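Local coordinates for protein formiminotetrahydrofolate cyclodeaminase (Thermotoga maritima, PDB 1O5H) that probably catalyses the cyclisation of 5-formiminotetrahydrofolate to 5,10-methenyltetrahydrofolate with release of ammonia, at residues H133-L138 with L151-L156; M46-A51 with K129-E134; L156-F161 with Q194-Y199. One frame throughout, in Å; residues are numbered along the deposited sequence.

Interaction 1: residues H133-L138 with L151-L156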
ATOM      1  N   HIS A 133     -14.821  -5.152  -4.905  1.00 40.82           N
ATOM      2  CA  HIS A 133     -15.797  -5.924  -5.677  1.00 43.06           C
ATOM      3  C   HIS A 133     -15.210  -6.443  -6.979  1.00 44.89           C
ATOM      4  O   HIS A 133     -15.538  -7.557  -7.407  1.00 47.96           O
ATOM      5  CB  HIS A 133     -17.099  -5.147  -5.948  1.00 43.51           C
ATOM      6  CG  HIS A 133     -18.081  -5.191  -4.811  1.00 55.20           C
ATOM      7  ND1 HIS A 133     -18.773  -6.334  -4.462  1.00 61.12           N
ATOM      8  CD2 HIS A 133     -18.487  -4.232  -3.941  1.00 65.14           C
ATOM      9  CE1 HIS A 133     -19.558  -6.079  -3.427  1.00 62.12           C
ATOM     10  NE2 HIS A 133     -19.403  -4.812  -3.090  1.00 65.51           N
ATOM     11  N   GLU A 134     -14.330  -5.670  -7.607  1.00 43.52           N
ATOM     12  CA  GLU A 134     -13.721  -6.128  -8.841  1.00 43.09           C
ATOM     13  C   GLU A 134     -12.700  -7.220  -8.579  1.00 42.10           C
ATOM     14  O   GLU A 134     -12.568  -8.172  -9.370  1.00 42.48           O
ATOM     15  CB  GLU A 134     -13.076  -4.984  -9.608  1.00 44.92           C
ATOM     16  CG  GLU A 134     -14.000  -3.811  -9.944  1.00 52.84           C
ATOM     17  CD  GLU A 134     -15.112  -4.136 -10.928  1.00 60.19           C
ATOM     18  OE1 GLU A 134     -15.621  -5.273 -10.956  1.00 67.69           O
ATOM     19  OE2 GLU A 134     -15.507  -3.224 -11.674  1.00 69.11           O
ATOM     20  N   LEU A 135     -11.984  -7.089  -7.465  1.00 39.96           N
ATOM     21  CA  LEU A 135     -10.995  -8.081  -7.089  1.00 35.60           C
ATOM     22  C   LEU A 135     -11.723  -9.346  -6.801  1.00 36.97           C
ATOM     23  O   LEU A 135     -11.232 -10.410  -7.135  1.00 39.47           O
ATOM     24  CB  LEU A 135     -10.162  -7.639  -5.893  1.00 35.97           C
ATOM     25  CG  LEU A 135      -9.164  -6.520  -6.214  1.00 35.14           C
ATOM     26  CD1 LEU A 135      -8.308  -6.153  -5.052  1.00 29.72           C
ATOM     27  CD2 LEU A 135      -8.270  -6.926  -7.361  1.00 37.52           C
ATOM     28  N   GLU A 136     -12.928  -9.266  -6.247  1.00 37.43           N
ATOM     29  CA  GLU A 136     -13.677 -10.510  -6.077  1.00 40.53           C
ATOM     30  C   GLU A 136     -14.015 -11.159  -7.437  1.00 42.14           C
ATOM     31  O   GLU A 136     -13.858 -12.379  -7.622  1.00 44.71           O
ATOM     32  CB  GLU A 136     -14.923 -10.326  -5.237  1.00 39.87           C
ATOM     33  CG  GLU A 136     -15.503 -11.657  -4.838  1.00 40.91           C
ATOM     34  CD  GLU A 136     -16.728 -11.542  -3.969  1.00 56.17           C
ATOM     35  OE1 GLU A 136     -16.953 -10.491  -3.326  1.00 50.85           O
ATOM     36  OE2 GLU A 136     -17.467 -12.545  -3.916  1.00 70.14           O
ATOM     37  N   LYS A 137     -14.453 -10.351  -8.396  1.00 40.21           N
ATOM     38  CA  LYS A 137     -14.720 -10.884  -9.724  1.00 38.38           C
ATOM     39  C   LYS A 137     -13.441 -11.436 -10.325  1.00 38.65           C
ATOM     40  O   LYS A 137     -13.447 -12.531 -10.877  1.00 38.00           O
ATOM     41  CB  LYS A 137     -15.388  -9.848 -10.629  1.00 36.72           C
ATOM     42  CG  LYS A 137     -16.881  -9.707 -10.327  1.00 40.96           C
ATOM     43  CD  LYS A 137     -17.508  -8.428 -10.882  1.00 47.18           C
ATOM     44  CE  LYS A 137     -18.936  -8.293 -10.382  1.00 51.77           C
ATOM     45  NZ  LYS A 137     -19.775  -7.470 -11.288  1.00 63.14           N
ATOM     46  N   LEU A 138     -12.327 -10.724 -10.165  1.00 38.16           N
ATOM     47  CA  LEU A 138     -11.074 -11.218 -10.728  1.00 39.10           C
ATOM     48  C   LEU A 138     -10.592 -12.533 -10.071  1.00 40.60           C
ATOM     49  O   LEU A 138     -10.154 -13.456 -10.750  1.00 38.67           O
ATOM     50  CB  LEU A 138      -9.999 -10.148 -10.641  1.00 38.93           C
ATOM     51  CG  LEU A 138     -10.226  -8.912 -11.506  1.00 41.31           C
ATOM     52  CD1 LEU A 138      -9.184  -7.879 -11.203  1.00 41.48           C
ATOM     53  CD2 LEU A 138     -10.203  -9.233 -12.982  1.00 37.05           C
ATOM     54  N   LEU A 151      -4.281 -11.058  -5.411  1.00 35.13           N
ATOM     55  CA  LEU A 151      -4.153 -11.136  -3.968  1.00 34.06           C
ATOM     56  C   LEU A 151      -3.416  -9.913  -3.496  1.00 35.67           C
ATOM     57  O   LEU A 151      -3.829  -9.253  -2.559  1.00 39.55           O
ATOM     58  CB  LEU A 151      -3.375 -12.373  -3.564  1.00 31.57           C
ATOM     59  CG  LEU A 151      -4.042 -13.288  -2.545  1.00 36.79           C
ATOM     60  CD1 LEU A 151      -3.030 -14.264  -2.080  1.00 33.47           C
ATOM     61  CD2 LEU A 151      -4.667 -12.535  -1.347  1.00 30.48           C
ATOM     62  N   ASN A 152      -2.335  -9.591  -4.182  1.00 35.87           N
ATOM     63  CA  ASN A 152      -1.548  -8.457  -3.820  1.00 35.50           C
ATOM     64  C   ASN A 152      -2.439  -7.262  -3.804  1.00 35.03           C
ATOM     65  O   ASN A 152      -2.381  -6.449  -2.873  1.00 36.82           O
ATOM     66  CB  ASN A 152      -0.419  -8.264  -4.823  1.00 37.30           C
ATOM     67  CG  ASN A 152       0.680  -9.270  -4.646  1.00 38.36           C
ATOM     68  OD1 ASN A 152       0.647 -10.104  -3.721  1.00 44.14           O
ATOM     69  ND2 ASN A 152       1.681  -9.185  -5.498  1.00 33.90           N
ATOM     70  N   ALA A 153      -3.287  -7.151  -4.824  1.00 32.58           N
ATOM     71  CA  ALA A 153      -4.144  -5.988  -4.912  1.00 32.30           C
ATOM     72  C   ALA A 153      -5.169  -5.994  -3.786  1.00 33.66           C
ATOM     73  O   ALA A 153      -5.495  -4.941  -3.242  1.00 37.28           O
ATOM     74  CB  ALA A 153      -4.789  -5.889  -6.234  1.00 32.09           C
ATOM     75  N   ALA A 154      -5.628  -7.168  -3.373  1.00 32.24           N
ATOM     76  CA  ALA A 154      -6.557  -7.224  -2.243  1.00 31.85           C
ATOM     77  C   ALA A 154      -5.886  -6.768  -0.960  1.00 34.59           C
ATOM     78  O   ALA A 154      -6.448  -5.999  -0.152  1.00 39.03           O
ATOM     79  CB  ALA A 154      -7.111  -8.588  -2.085  1.00 29.28           C
ATOM     80  N   ASP A 155      -4.666  -7.219  -0.752  1.00 33.35           N
ATOM     81  CA  ASP A 155      -3.993  -6.786   0.444  1.00 33.87           C
ATOM     82  C   ASP A 155      -3.820  -5.248   0.457  1.00 34.46           C
ATOM     83  O   ASP A 155      -4.134  -4.595   1.461  1.00 36.89           O
ATOM     84  CB  ASP A 155      -2.709  -7.571   0.636  1.00 32.64           C
ATOM     85  CG  ASP A 155      -2.974  -8.992   1.137  1.00 35.60           C
ATOM     86  OD1 ASP A 155      -3.770  -9.140   2.078  1.00 39.70           O
ATOM     87  OD2 ASP A 155      -2.427 -10.025   0.679  1.00 45.73           O
ATOM     88  N   LEU A 156      -3.395  -4.660  -0.661  1.00 32.33           N
ATOM     89  CA  LEU A 156      -3.223  -3.211  -0.689  1.00 32.41           C
ATOM     90  C   LEU A 156      -4.564  -2.516  -0.515  1.00 32.09           C
ATOM     91  O   LEU A 156      -4.689  -1.612   0.303  1.00 28.83           O
ATOM     92  CB  LEU A 156      -2.570  -2.766  -1.985  1.00 33.64           C
ATOM     93  CG  LEU A 156      -1.214  -3.400  -2.245  1.00 30.52           C
ATOM     94  CD1 LEU A 156      -0.729  -2.945  -3.597  1.00 24.78           C
ATOM     95  CD2 LEU A 156      -0.233  -3.030  -1.155  1.00 23.08           C
TER

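Interaction 2: residues M46-A51 with K129-E134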
HETATM    1  N   MSE A  46      -2.412   2.425  -7.332  1.00 40.38           N
HETATM    2  CA  MSE A  46      -1.560   1.336  -7.755  1.00 43.52           C
HETATM    3  C   MSE A  46      -2.263   0.001  -7.610  1.00 41.44           C
HETATM    4  O   MSE A  46      -2.070  -0.897  -8.441  1.00 43.97           O
HETATM    5  CB  MSE A  46      -0.266   1.339  -6.962  1.00 40.49           C
HETATM    6  CG  MSE A  46       0.676   2.441  -7.385  1.00 45.45           C
HETATM    7 SE   MSE A  46       2.162   2.564  -6.150  1.00 58.96          SE
HETATM    8  CE  MSE A  46       1.191   2.770  -4.607  1.00 58.74           C
ATOM      9  N   ALA A  47      -3.079  -0.146  -6.568  1.00 37.89           N
ATOM     10  CA  ALA A  47      -3.838  -1.386  -6.410  1.00 37.15           C
ATOM     11  C   ALA A  47      -4.793  -1.588  -7.572  1.00 38.40           C
ATOM     12  O   ALA A  47      -4.923  -2.706  -8.084  1.00 39.33           O
ATOM     13  CB  ALA A  47      -4.587  -1.409  -5.122  1.00 35.82           C
ATOM     14  N   CYS A  48      -5.445  -0.506  -8.000  1.00 38.26           N
ATOM     15  CA  CYS A  48      -6.335  -0.548  -9.156  1.00 38.81           C
ATOM     16  C   CYS A  48      -5.561  -0.960 -10.400  1.00 40.60           C
ATOM     17  O   CYS A  48      -6.056  -1.736 -11.235  1.00 43.63           O
ATOM     18  CB  CYS A  48      -7.042   0.790  -9.371  1.00 38.69           C
ATOM     19  SG  CYS A  48      -8.241   1.213  -8.063  1.00 48.11           S
ATOM     20  N   ALA A  49      -4.334  -0.479 -10.523  1.00 39.77           N
ATOM     21  CA  ALA A  49      -3.505  -0.894 -11.639  1.00 39.59           C
ATOM     22  C   ALA A  49      -3.246  -2.396 -11.660  1.00 39.36           C
ATOM     23  O   ALA A  49      -3.283  -3.004 -12.722  1.00 38.69           O
ATOM     24  CB  ALA A  49      -2.207  -0.128 -11.672  1.00 41.43           C
ATOM     25  N   LEU A  50      -3.001  -3.018 -10.511  1.00 39.82           N
ATOM     26  CA  LEU A  50      -2.857  -4.472 -10.535  1.00 39.31           C
ATOM     27  C   LEU A  50      -4.156  -5.115 -11.022  1.00 40.80           C
ATOM     28  O   LEU A  50      -4.136  -6.006 -11.872  1.00 39.36           O
ATOM     29  CB  LEU A  50      -2.449  -5.019  -9.184  1.00 38.96           C
ATOM     30  CG  LEU A  50      -1.073  -4.559  -8.706  1.00 43.12           C
ATOM     31  CD1 LEU A  50      -1.020  -4.662  -7.200  1.00 49.76           C
ATOM     32  CD2 LEU A  50       0.060  -5.359  -9.335  1.00 31.27           C
ATOM     33  N   ALA A  51      -5.295  -4.645 -10.522  1.00 41.76           N
ATOM     34  CA  ALA A  51      -6.551  -5.238 -10.939  1.00 42.11           C
ATOM     35  C   ALA A  51      -6.702  -5.071 -12.435  1.00 44.60           C
ATOM     36  O   ALA A  51      -7.148  -5.986 -13.130  1.00 47.94           O
ATOM     37  CB  ALA A  51      -7.689  -4.610 -10.238  1.00 42.49           C
ATOM     38  N   LYS A 129     -14.105   0.296  -1.972  1.00 36.56           N
ATOM     39  CA  LYS A 129     -15.222  -0.635  -2.088  1.00 37.86           C
ATOM     40  C   LYS A 129     -15.397  -1.133  -3.547  1.00 38.49           C
ATOM     41  O   LYS A 129     -15.612  -2.326  -3.790  1.00 38.06           O
ATOM     42  CB  LYS A 129     -16.514   0.004  -1.568  1.00 40.93           C
ATOM     43  CG  LYS A 129     -17.793  -0.841  -1.663  1.00 35.90           C
ATOM     44  CD  LYS A 129     -18.469  -0.754  -3.022  1.00 50.35           C
ATOM     45  CE  LYS A 129     -18.959   0.649  -3.390  1.00 56.09           C
ATOM     46  NZ  LYS A 129     -19.837   1.276  -2.362  1.00 59.19           N
ATOM     47  N   ASP A 130     -15.295  -0.232  -4.517  1.00 38.04           N
ATOM     48  CA  ASP A 130     -15.397  -0.657  -5.906  1.00 38.60           C
ATOM     49  C   ASP A 130     -14.273  -1.596  -6.257  1.00 37.52           C
ATOM     50  O   ASP A 130     -14.504  -2.603  -6.881  1.00 36.04           O
ATOM     51  CB  ASP A 130     -15.373   0.535  -6.843  1.00 40.05           C
ATOM     52  CG  ASP A 130     -16.621   1.373  -6.733  1.00 45.22           C
ATOM     53  OD1 ASP A 130     -17.675   0.804  -6.343  1.00 45.90           O
ATOM     54  OD2 ASP A 130     -16.639   2.594  -7.022  1.00 45.96           O
ATOM     55  N   LEU A 131     -13.052  -1.260  -5.845  1.00 37.18           N
ATOM     56  CA  LEU A 131     -11.903  -2.073  -6.180  1.00 34.50           C
ATOM     57  C   LEU A 131     -12.099  -3.448  -5.609  1.00 34.70           C
ATOM     58  O   LEU A 131     -11.876  -4.434  -6.289  1.00 34.57           O
ATOM     59  CB  LEU A 131     -10.617  -1.445  -5.654  1.00 34.67           C
ATOM     60  CG  LEU A 131      -9.348  -2.294  -5.782  1.00 34.19           C
ATOM     61  CD1 LEU A 131      -9.079  -2.627  -7.234  1.00 25.66           C
ATOM     62  CD2 LEU A 131      -8.125  -1.606  -5.167  1.00 34.43           C
ATOM     63  N   ALA A 132     -12.556  -3.517  -4.368  1.00 36.65           N
ATOM     64  CA  ALA A 132     -12.727  -4.809  -3.718  1.00 38.59           C
ATOM     65  C   ALA A 132     -13.667  -5.678  -4.522  1.00 38.49           C
ATOM     66  O   ALA A 132     -13.341  -6.799  -4.809  1.00 40.72           O
ATOM     67  CB  ALA A 132     -13.236  -4.637  -2.316  1.00 38.01           C
ATOM     68  N   HIS A 133     -14.821  -5.152  -4.905  1.00 40.82           N
ATOM     69  CA  HIS A 133     -15.797  -5.924  -5.677  1.00 43.06           C
ATOM     70  C   HIS A 133     -15.210  -6.443  -6.979  1.00 44.89           C
ATOM     71  O   HIS A 133     -15.538  -7.557  -7.407  1.00 47.96           O
ATOM     72  CB  HIS A 133     -17.099  -5.147  -5.948  1.00 43.51           C
ATOM     73  CG  HIS A 133     -18.081  -5.191  -4.811  1.00 55.20           C
ATOM     74  ND1 HIS A 133     -18.773  -6.334  -4.462  1.00 61.12           N
ATOM     75  CD2 HIS A 133     -18.487  -4.232  -3.941  1.00 65.14           C
ATOM     76  CE1 HIS A 133     -19.558  -6.079  -3.427  1.00 62.12           C
ATOM     77  NE2 HIS A 133     -19.403  -4.812  -3.090  1.00 65.51           N
ATOM     78  N   GLU A 134     -14.330  -5.670  -7.607  1.00 43.52           N
ATOM     79  CA  GLU A 134     -13.721  -6.128  -8.841  1.00 43.09           C
ATOM     80  C   GLU A 134     -12.700  -7.220  -8.579  1.00 42.10           C
ATOM     81  O   GLU A 134     -12.568  -8.172  -9.370  1.00 42.48           O
ATOM     82  CB  GLU A 134     -13.076  -4.984  -9.608  1.00 44.92           C
ATOM     83  CG  GLU A 134     -14.000  -3.811  -9.944  1.00 52.84           C
ATOM     84  CD  GLU A 134     -15.112  -4.136 -10.928  1.00 60.19           C
ATOM     85  OE1 GLU A 134     -15.621  -5.273 -10.956  1.00 67.69           O
ATOM     86  OE2 GLU A 134     -15.507  -3.224 -11.674  1.00 69.11           O
TER

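Interaction 3: residues L156-F161 with Q194-Y199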
ATOM      1  N   LEU A 156      -3.395  -4.660  -0.661  1.00 32.33           N
ATOM      2  CA  LEU A 156      -3.223  -3.211  -0.689  1.00 32.41           C
ATOM      3  C   LEU A 156      -4.564  -2.516  -0.515  1.00 32.09           C
ATOM      4  O   LEU A 156      -4.689  -1.612   0.303  1.00 28.83           O
ATOM      5  CB  LEU A 156      -2.570  -2.766  -1.985  1.00 33.64           C
ATOM      6  CG  LEU A 156      -1.214  -3.400  -2.245  1.00 30.52           C
ATOM      7  CD1 LEU A 156      -0.729  -2.945  -3.597  1.00 24.78           C
ATOM      8  CD2 LEU A 156      -0.233  -3.030  -1.155  1.00 23.08           C
ATOM      9  N   CYS A 157      -5.565  -2.976  -1.261  1.00 34.10           N
ATOM     10  CA  CYS A 157      -6.915  -2.478  -1.118  1.00 37.52           C
ATOM     11  C   CYS A 157      -7.317  -2.364   0.364  1.00 39.55           C
ATOM     12  O   CYS A 157      -7.623  -1.276   0.875  1.00 40.91           O
ATOM     13  CB  CYS A 157      -7.871  -3.399  -1.850  1.00 37.79           C
ATOM     14  SG  CYS A 157      -9.578  -2.846  -1.776  1.00 42.57           S
ATOM     15  N   HIS A 158      -7.271  -3.488   1.057  1.00 39.30           N
ATOM     16  CA  HIS A 158      -7.595  -3.514   2.458  1.00 40.98           C
ATOM     17  C   HIS A 158      -6.809  -2.478   3.280  1.00 41.88           C
ATOM     18  O   HIS A 158      -7.387  -1.762   4.118  1.00 46.03           O
ATOM     19  CB  HIS A 158      -7.337  -4.911   2.977  1.00 42.56           C
ATOM     20  CG  HIS A 158      -7.686  -5.093   4.414  1.00 44.55           C
ATOM     21  ND1 HIS A 158      -6.730  -5.203   5.402  1.00 47.82           N
ATOM     22  CD2 HIS A 158      -8.886  -5.185   5.033  1.00 49.14           C
ATOM     23  CE1 HIS A 158      -7.325  -5.362   6.571  1.00 46.82           C
ATOM     24  NE2 HIS A 158      -8.634  -5.358   6.373  1.00 55.56           N
ATOM     25  N   ALA A 159      -5.501  -2.383   3.060  1.00 37.55           N
ATOM     26  CA  ALA A 159      -4.712  -1.412   3.825  1.00 35.57           C
ATOM     27  C   ALA A 159      -5.196   0.018   3.551  1.00 36.54           C
ATOM     28  O   ALA A 159      -5.287   0.832   4.469  1.00 37.17           O
ATOM     29  CB  ALA A 159      -3.213  -1.535   3.504  1.00 32.00           C
ATOM     30  N   VAL A 160      -5.477   0.325   2.283  1.00 34.94           N
ATOM     31  CA  VAL A 160      -5.878   1.649   1.931  1.00 33.31           C
ATOM     32  C   VAL A 160      -7.147   1.910   2.722  1.00 34.69           C
ATOM     33  O   VAL A 160      -7.283   2.942   3.381  1.00 36.67           O
ATOM     34  CB  VAL A 160      -6.130   1.797   0.441  1.00 33.06           C
ATOM     35  CG1 VAL A 160      -6.651   3.201   0.140  1.00 32.02           C
ATOM     36  CG2 VAL A 160      -4.844   1.561  -0.325  1.00 32.78           C
ATOM     37  N   PHE A 161      -8.051   0.947   2.725  1.00 30.96           N
ATOM     38  CA  PHE A 161      -9.224   1.145   3.507  1.00 30.08           C
ATOM     39  C   PHE A 161      -8.844   1.460   4.945  1.00 30.59           C
ATOM     40  O   PHE A 161      -9.383   2.387   5.557  1.00 32.46           O
ATOM     41  CB  PHE A 161     -10.168  -0.052   3.484  1.00 27.35           C
ATOM     42  CG  PHE A 161     -11.155  -0.012   4.587  1.00 28.20           C
ATOM     43  CD1 PHE A 161     -12.285   0.820   4.494  1.00 30.65           C
ATOM     44  CD2 PHE A 161     -10.913  -0.703   5.780  1.00 19.52           C
ATOM     45  CE1 PHE A 161     -13.236   0.899   5.561  1.00 28.00           C
ATOM     46  CE2 PHE A 161     -11.837  -0.619   6.859  1.00 33.56           C
ATOM     47  CZ  PHE A 161     -13.008   0.185   6.736  1.00 30.07           C
ATOM     48  N   GLN A 194     -18.591  -4.235   3.336  1.00 37.10           N
ATOM     49  CA  GLN A 194     -18.494  -4.646   1.941  1.00 39.44           C
ATOM     50  C   GLN A 194     -17.060  -4.985   1.626  1.00 40.04           C
ATOM     51  O   GLN A 194     -16.763  -6.088   1.157  1.00 43.57           O
ATOM     52  CB  GLN A 194     -19.072  -3.588   1.009  1.00 37.14           C
ATOM     53  CG  GLN A 194     -20.622  -3.674   0.931  1.00 42.30           C
ATOM     54  CD  GLN A 194     -21.243  -2.532   0.145  1.00 47.59           C
ATOM     55  OE1 GLN A 194     -20.735  -2.168  -0.919  1.00 67.02           O
ATOM     56  NE2 GLN A 194     -22.346  -1.951   0.667  1.00 66.35           N
ATOM     57  N   ILE A 195     -16.163  -4.077   1.985  1.00 39.24           N
ATOM     58  CA  ILE A 195     -14.756  -4.258   1.753  1.00 38.20           C
ATOM     59  C   ILE A 195     -14.170  -5.468   2.518  1.00 42.01           C
ATOM     60  O   ILE A 195     -13.482  -6.289   1.921  1.00 42.77           O
ATOM     61  CB  ILE A 195     -13.992  -2.957   2.078  1.00 37.12           C
ATOM     62  CG1 ILE A 195     -14.334  -1.875   1.054  1.00 38.57           C
ATOM     63  CG2 ILE A 195     -12.486  -3.196   2.066  1.00 25.13           C
ATOM     64  CD1 ILE A 195     -13.786  -0.551   1.419  1.00 30.95           C
ATOM     65  N   GLU A 196     -14.436  -5.588   3.817  1.00 42.79           N
ATOM     66  CA  GLU A 196     -13.994  -6.770   4.563  1.00 43.79           C
ATOM     67  C   GLU A 196     -14.458  -8.047   3.911  1.00 44.21           C
ATOM     68  O   GLU A 196     -13.660  -8.974   3.744  1.00 44.85           O
ATOM     69  CB  GLU A 196     -14.557  -6.778   5.979  1.00 45.82           C
ATOM     70  CG  GLU A 196     -13.658  -6.147   7.024  1.00 57.94           C
ATOM     71  CD  GLU A 196     -12.224  -6.632   6.918  1.00 73.28           C
ATOM     72  OE1 GLU A 196     -11.984  -7.866   7.050  1.00 73.93           O
ATOM     73  OE2 GLU A 196     -11.337  -5.768   6.689  1.00 71.22           O
ATOM     74  N   GLY A 197     -15.749  -8.085   3.551  1.00 40.22           N
ATOM     75  CA  GLY A 197     -16.345  -9.267   2.996  1.00 37.58           C
ATOM     76  C   GLY A 197     -15.636  -9.691   1.747  1.00 38.69           C
ATOM     77  O   GLY A 197     -15.112 -10.803   1.697  1.00 38.45           O
ATOM     78  N   CYS A 198     -15.617  -8.811   0.740  1.00 38.77           N
ATOM     79  CA  CYS A 198     -14.875  -9.091  -0.485  1.00 40.00           C
ATOM     80  C   CYS A 198     -13.445  -9.539  -0.169  1.00 39.80           C
ATOM     81  O   CYS A 198     -12.953 -10.530  -0.683  1.00 41.03           O
ATOM     82  CB  CYS A 198     -14.838  -7.851  -1.364  1.00 40.30           C
ATOM     83  SG  CYS A 198     -16.403  -7.474  -2.200  1.00 51.47           S
ATOM     84  N   TYR A 199     -12.787  -8.809   0.707  1.00 40.01           N
ATOM     85  CA  TYR A 199     -11.418  -9.085   1.040  1.00 42.80           C
ATOM     86  C   TYR A 199     -11.209 -10.514   1.527  1.00 47.49           C
ATOM     87  O   TYR A 199     -10.338 -11.244   1.024  1.00 49.70           O
ATOM     88  CB  TYR A 199     -10.978  -8.144   2.131  1.00 41.71           C
ATOM     89  CG  TYR A 199      -9.575  -8.373   2.570  1.00 37.95           C
ATOM     90  CD1 TYR A 199      -8.537  -8.320   1.641  1.00 44.29           C
ATOM     91  CD2 TYR A 199      -9.267  -8.604   3.920  1.00 37.35           C
ATOM     92  CE1 TYR A 199      -7.203  -8.514   2.021  1.00 40.42           C
ATOM     93  CE2 TYR A 199      -7.952  -8.799   4.321  1.00 40.61           C
ATOM     94  CZ  TYR A 199      -6.924  -8.755   3.351  1.00 41.94           C
ATOM     95  OH  TYR A 199      -5.625  -8.952   3.694  1.00 37.92           O
TER

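Interaction 1: residues H133-L138 with L151-L156
Asp155 OD1, one residue past the Ala153-Ala154 site on which Leu135 leans, has two partners: it is hydrogen-bonded to Tyr199 OH and also forms a long, weak ion pair with Lys203. These groups lie on the far side of helix 147-172; the side turned to helix 107-141 meets it without any hydrogen bond, a leucine methyl lying against alanine methyls and the peptide between them. Leu135 carries the whole approach from its helix. Its CG stands anti to the carbonyl carbon (chi1 -72°), and the extended chi2 carries CD1 out to the opposite backbone. CD1 comes down over the peptide joining Ala153 to Ala154, 3.4 Å from Ala153 C, and lies alongside Ala153 CB at 3.7 Å and Ala154 CB at 4.0 Å. The second branch, CD2, stays on the Ala153 side, its methyl 3.8 Å from Ala153 CB. One leucine fork is thus set against two adjacent alanines, whose small side chains let it come up to the main chain. The two helices are consecutive and run in opposite senses, the first hairpin of the set treated here. Helix 36-56 covers the flank, with Ala51 against Leu135 and Leu138, and Leu50 against Ala153. Beyond the contact, Glu134 and Glu136 form salt bridges with Arg73 and Arg201, and Asn152 ND2 is hydrogen-bonded to Asn167 OD1 of the second subunit. With no polar group paired across it, this buried contact depends on shape and exclusion of water, while the charges are settled on other faces of the two helices.

Interaction 2: residues M46-A51 with K129-E134
Leu131 meets Ala47, Cys48 and Ala51 entirely through apolar contacts made by its two methyls. CD2 presses on Ala47 CB at 3.5 Å, and Cys48 SG is 4.0 Å from both CD1 and CD2 of Leu131. CD1 touches Ala51 CB at 3.9 Å, one helical turn further along. The fork is delivered by a CG anti to the backbone N (chi1 172°), which sends both branches across to helix 36-56. The apolar contact extends to the main chain: CD1 of Leu131 also sits 3.9 Å from Cys48 CA, so the leucine is wedged against the helix surface itself, between the side chains of three residues. The two helices belong to the all-helical fold of this enzyme, reported as new when the structure was solved; here, although far apart in sequence, they run nearly parallel, with segment axes 10.4 Å apart and inclined by 23°. An alanine in place of Leu131 would probably open a gap beside Ala47 and Ala51 and take the two leucine methyls away from Cys48 SG. Further apolar cover comes from helix 68-100, whose Ala81 and Leu85 touch Cys48 and whose Met78 touches Leu131, and from Cys157 of helix 147-172, also on Leu131. At the margin, the carboxylate of Glu134 turns off to a salt bridge with Arg73. On another side of helix 36-56, the selenomethionine Met46 packs on Met46 of the second subunit.

Interaction 3: residues L156-F161 with Q194-Y199
His158 and Tyr199 mark the closest backbone approach, their CA atoms 6.9 Å apart, where helices 147-172 and 178-206 pass each other antiparallel at 159° with segment axes separated by 10.4 Å. The two are consecutive in the chain and form an antiparallel helical hairpin within the all-helical fold. The centre of the contact is aromatic. The His158 imidazole lies over the Tyr199 ring in an offset stack, centroids 4.2 Å apart and planes only 7° from parallel. The displacement places Tyr199 CE2 over the middle of the imidazole, while His158 CB sits above the middle of the phenol ring, 3.8 Å from its centroid, as a CH-pi contact. Both side chains have CG anti to the backbone N, and each ring is thereby sent into the space between the helices. The phenol oxygen is hydrogen-bonded beyond the stack to Asp155, which is likely to limit sliding of the ring against the histidine. At the edge of the imidazole, near its plane, Glu196 OE2 meets His158 NE2 at 2.8 Å. The bond is weak, because the angle at the hydrogen is only 123°, and the carboxylate is turned steeply against the ring. A bend in the middle of the Glu196 chain brings its oxygen round to this edge. The histidine is therefore pinned over one face and touched at one edge. Tyr199 also packs on Gln162 of the second subunit, close to the interface. The remaining contact is apolar: Ile195 spans the gap toward Phe161, whose side chain also packs on Leu188 and Glu192 of helix 178-206. Ile195 CD1 meets the Phe161 ring obliquely, 3.7 Å from Phe161 CD1.

Overall arrangement
From the N terminus, helix 36-56 enters first: interaction 2 closes a loop of 77 residues by joining it to helix 107-141. Interaction 1 starts where that contact ends, sharing His133 and Glu134, and closes a loop of 12 residues onto helix 147-172. Interaction 3 takes over at Leu156 and closes one of 32 residues, most of them helical, onto helix 178-206. The three loops follow in series, none nesting in or crossing another. They also touch one another: Leu135 reaches Ala51, and the main chain of Lys129 meets the side chain of Ile195. Four long helices are thus tied into one bundle, and all three contacts have residues that touch the second subunit.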